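Local coordinates for virulence associated protein VAPB (Rhodococcus equi, PDB 4CV7) that is a plasmid-encoded virulence-associated protein of unknown biochemical function, its C-terminal part folded as an eight-stranded antiparallel beta-barrel of two Greek-key motifs, at residues Gln56-Tyr59 and Lys60-Ser64. Residues are numbered along the deposited sequence; the frame is centred on the assembly and turned at random.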
loop_
_atom_site.group_PDB
_atom_site.type_symbol
_atom_site.label_atom_id
_atom_site.label_comp_id
_atom_site.label_asym_id
_atom_site.label_seq_id
_atom_site.Cartn_x
_atom_site.Cartn_y
_atom_site.Cartn_z
ATOM N N GLN A 56 -3.808 -3.757 -14.634
ATOM C CA GLN A 56 -4.961 -2.959 -14.891
ATOM C C GLN A 56 -6.112 -3.287 -13.957
ATOM O O GLN A 56 -6.777 -2.388 -13.495
ATOM C CB GLN A 56 -5.388 -3.080 -16.352
ATOM C CG GLN A 56 -6.517 -2.247 -16.833
ATOM C CD GLN A 56 -7.907 -2.746 -16.505
ATOM O OE1 GLN A 56 -8.114 -3.955 -16.282
ATOM N NE2 GLN A 56 -8.924 -1.839 -16.650
ATOM N N ARG A 57 -6.287 -4.553 -13.610
ATOM C CA ARG A 57 -7.319 -4.954 -12.676
ATOM C C ARG A 57 -7.007 -4.397 -11.265
ATOM O O ARG A 57 -7.934 -4.002 -10.526
ATOM C CB ARG A 57 -7.477 -6.453 -12.684
ATOM C CG ARG A 57 -8.650 -6.932 -11.835
ATOM C CD ARG A 57 -8.781 -8.406 -11.889
ATOM N NE ARG A 57 -9.986 -8.870 -11.252
ATOM C CZ ARG A 57 -10.497 -10.075 -11.405
ATOM N NH1 ARG A 57 -9.976 -10.919 -12.214
ATOM N NH2 ARG A 57 -11.657 -10.305 -10.777
ATOM N N LEU A 58 -5.718 -4.429 -10.886
ATOM C CA LEU A 58 -5.308 -3.882 -9.607
ATOM C C LEU A 58 -5.741 -2.420 -9.526
ATOM O O LEU A 58 -6.388 -1.971 -8.577
ATOM C CB LEU A 58 -3.821 -4.017 -9.432
ATOM C CG LEU A 58 -3.215 -3.266 -8.220
ATOM C CD1 LEU A 58 -3.506 -4.000 -6.929
ATOM C CD2 LEU A 58 -1.704 -3.159 -8.458
ATOM N N TYR A 59 -5.448 -1.674 -10.592
ATOM C CA TYR A 59 -5.736 -0.282 -10.574
ATOM C C TYR A 59 -7.231 -0.001 -10.635
ATOM O O TYR A 59 -7.676 0.951 -10.022
ATOM C CB TYR A 59 -5.007 0.370 -11.755
ATOM C CG TYR A 59 -3.477 0.448 -11.596
ATOM C CD1 TYR A 59 -2.854 0.284 -10.393
ATOM C CD2 TYR A 59 -2.687 0.762 -12.715
ATOM C CE1 TYR A 59 -1.490 0.452 -10.271
ATOM C CE2 TYR A 59 -1.312 0.931 -12.602
ATOM C CZ TYR A 59 -0.758 0.815 -11.368
ATOM O OH TYR A 59 0.606 1.050 -11.176
ATOM N N LYS A 60 -7.966 -0.769 -11.397
ATOM C CA LYS A 60 -9.401 -0.532 -11.458
ATOM C C LYS A 60 -10.131 -0.933 -10.194
ATOM O O LYS A 60 -11.058 -0.229 -9.773
ATOM C CB LYS A 60 -10.100 -1.237 -12.550
ATOM C CG LYS A 60 -11.482 -0.655 -12.795
ATOM C CD LYS A 60 -12.300 -1.567 -13.553
ATOM C CE LYS A 60 -13.768 -1.452 -13.269
ATOM N NZ LYS A 60 -14.161 -2.735 -12.649
ATOM N N ASP A 61 -9.795 -2.093 -9.624
ATOM C CA ASP A 61 -10.674 -2.741 -8.645
ATOM C C ASP A 61 -10.237 -2.597 -7.218
ATOM O O ASP A 61 -10.970 -3.003 -6.329
ATOM C CB ASP A 61 -10.931 -4.180 -9.032
ATOM C CG ASP A 61 -11.942 -4.309 -10.122
ATOM O OD1 ASP A 61 -12.596 -3.378 -10.515
ATOM O OD2 ASP A 61 -12.109 -5.460 -10.592
ATOM N N THR A 62 -9.036 -2.144 -6.944
ATOM C CA THR A 62 -8.619 -1.971 -5.558
ATOM C C THR A 62 -9.579 -1.000 -4.871
ATOM O O THR A 62 -9.801 0.121 -5.298
ATOM C CB THR A 62 -7.222 -1.409 -5.361
ATOM O OG1 THR A 62 -6.264 -2.315 -5.892
ATOM C CG2 THR A 62 -6.898 -1.149 -3.865
ATOM N N VAL A 63 -10.136 -1.429 -3.722
ATOM C CA VAL A 63 -10.871 -0.595 -2.776
ATOM C C VAL A 63 -10.336 -0.579 -1.391
ATOM O O VAL A 63 -10.701 0.289 -0.570
ATOM C CB VAL A 63 -12.414 -0.894 -2.780
ATOM C CG1 VAL A 63 -13.021 -0.766 -4.176
ATOM C CG2 VAL A 63 -12.721 -2.264 -2.129
ATOM N N SER A 64 -9.558 -1.579 -1.054
ATOM C CA SER A 64 -9.032 -1.711 0.349
ATOM C C SER A 64 -7.673 -2.280 0.302
ATOM O O SER A 64 -7.172 -2.776 -0.695
ATOM C CB SER A 64 -9.928 -2.524 1.199
ATOM O OG SER A 64 -9.817 -3.892 0.877
HETATM O O HOH W 1 -11.732 -7.902 -9.152
HETATM O O HOH W 2 -8.194 1.460 -7.294
#
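Thr-62 holds the carbonyl oxygen of Leu-58 twice: its OG1 donates over 2.7 Å to Leu-58 O and its N over 3.1 Å to the same atom. The two donors arrive from opposite faces of the carbonyl plane, each tilted 29° from it. Thr-62 is the first residue to leave helical phi/psi, and its chi1 of -63° turns OG1 beside its own backbone N, where both can serve one acceptor. The hydroxyl also lies 3.4 Å from Leu-58 CD1; the two side chains run alongside each other, pointing the same way, and both meet Phe-78, Leu-86 and Trp-107 of the barrel wall.

On the more exposed flank, Arg-57 and Asp-61 come near without a salt bridge, Arg-57 NE standing 4.1 Å from Asp-61 OD2. Their guanidinium and carboxylate planes are turned 77° apart, and water 1, in plane at the guanidinium edge, accepts from Arg-57 NE and donates to Asp-61 OD2, its oxygen 2.9 Å from each. In one of two Lys-60 conformers, NZ bridges to Asp-61 OD1 at 2.7 Å on its syn lone pair, a link that is probably part-time.

In the last turn of helix 55-61 the Leu-58 carbonyl oxygen thus accepts two hydrogen bonds; as the chain enters strand 64-68, Val-63 and Ser-64 both face Phe-79 in a classic beta bulge. The buried hydroxyl is satisfied within the helix end, while nearby Arg-57, aided by Lys-60 when so placed, would probably favour an ionised Asp-61.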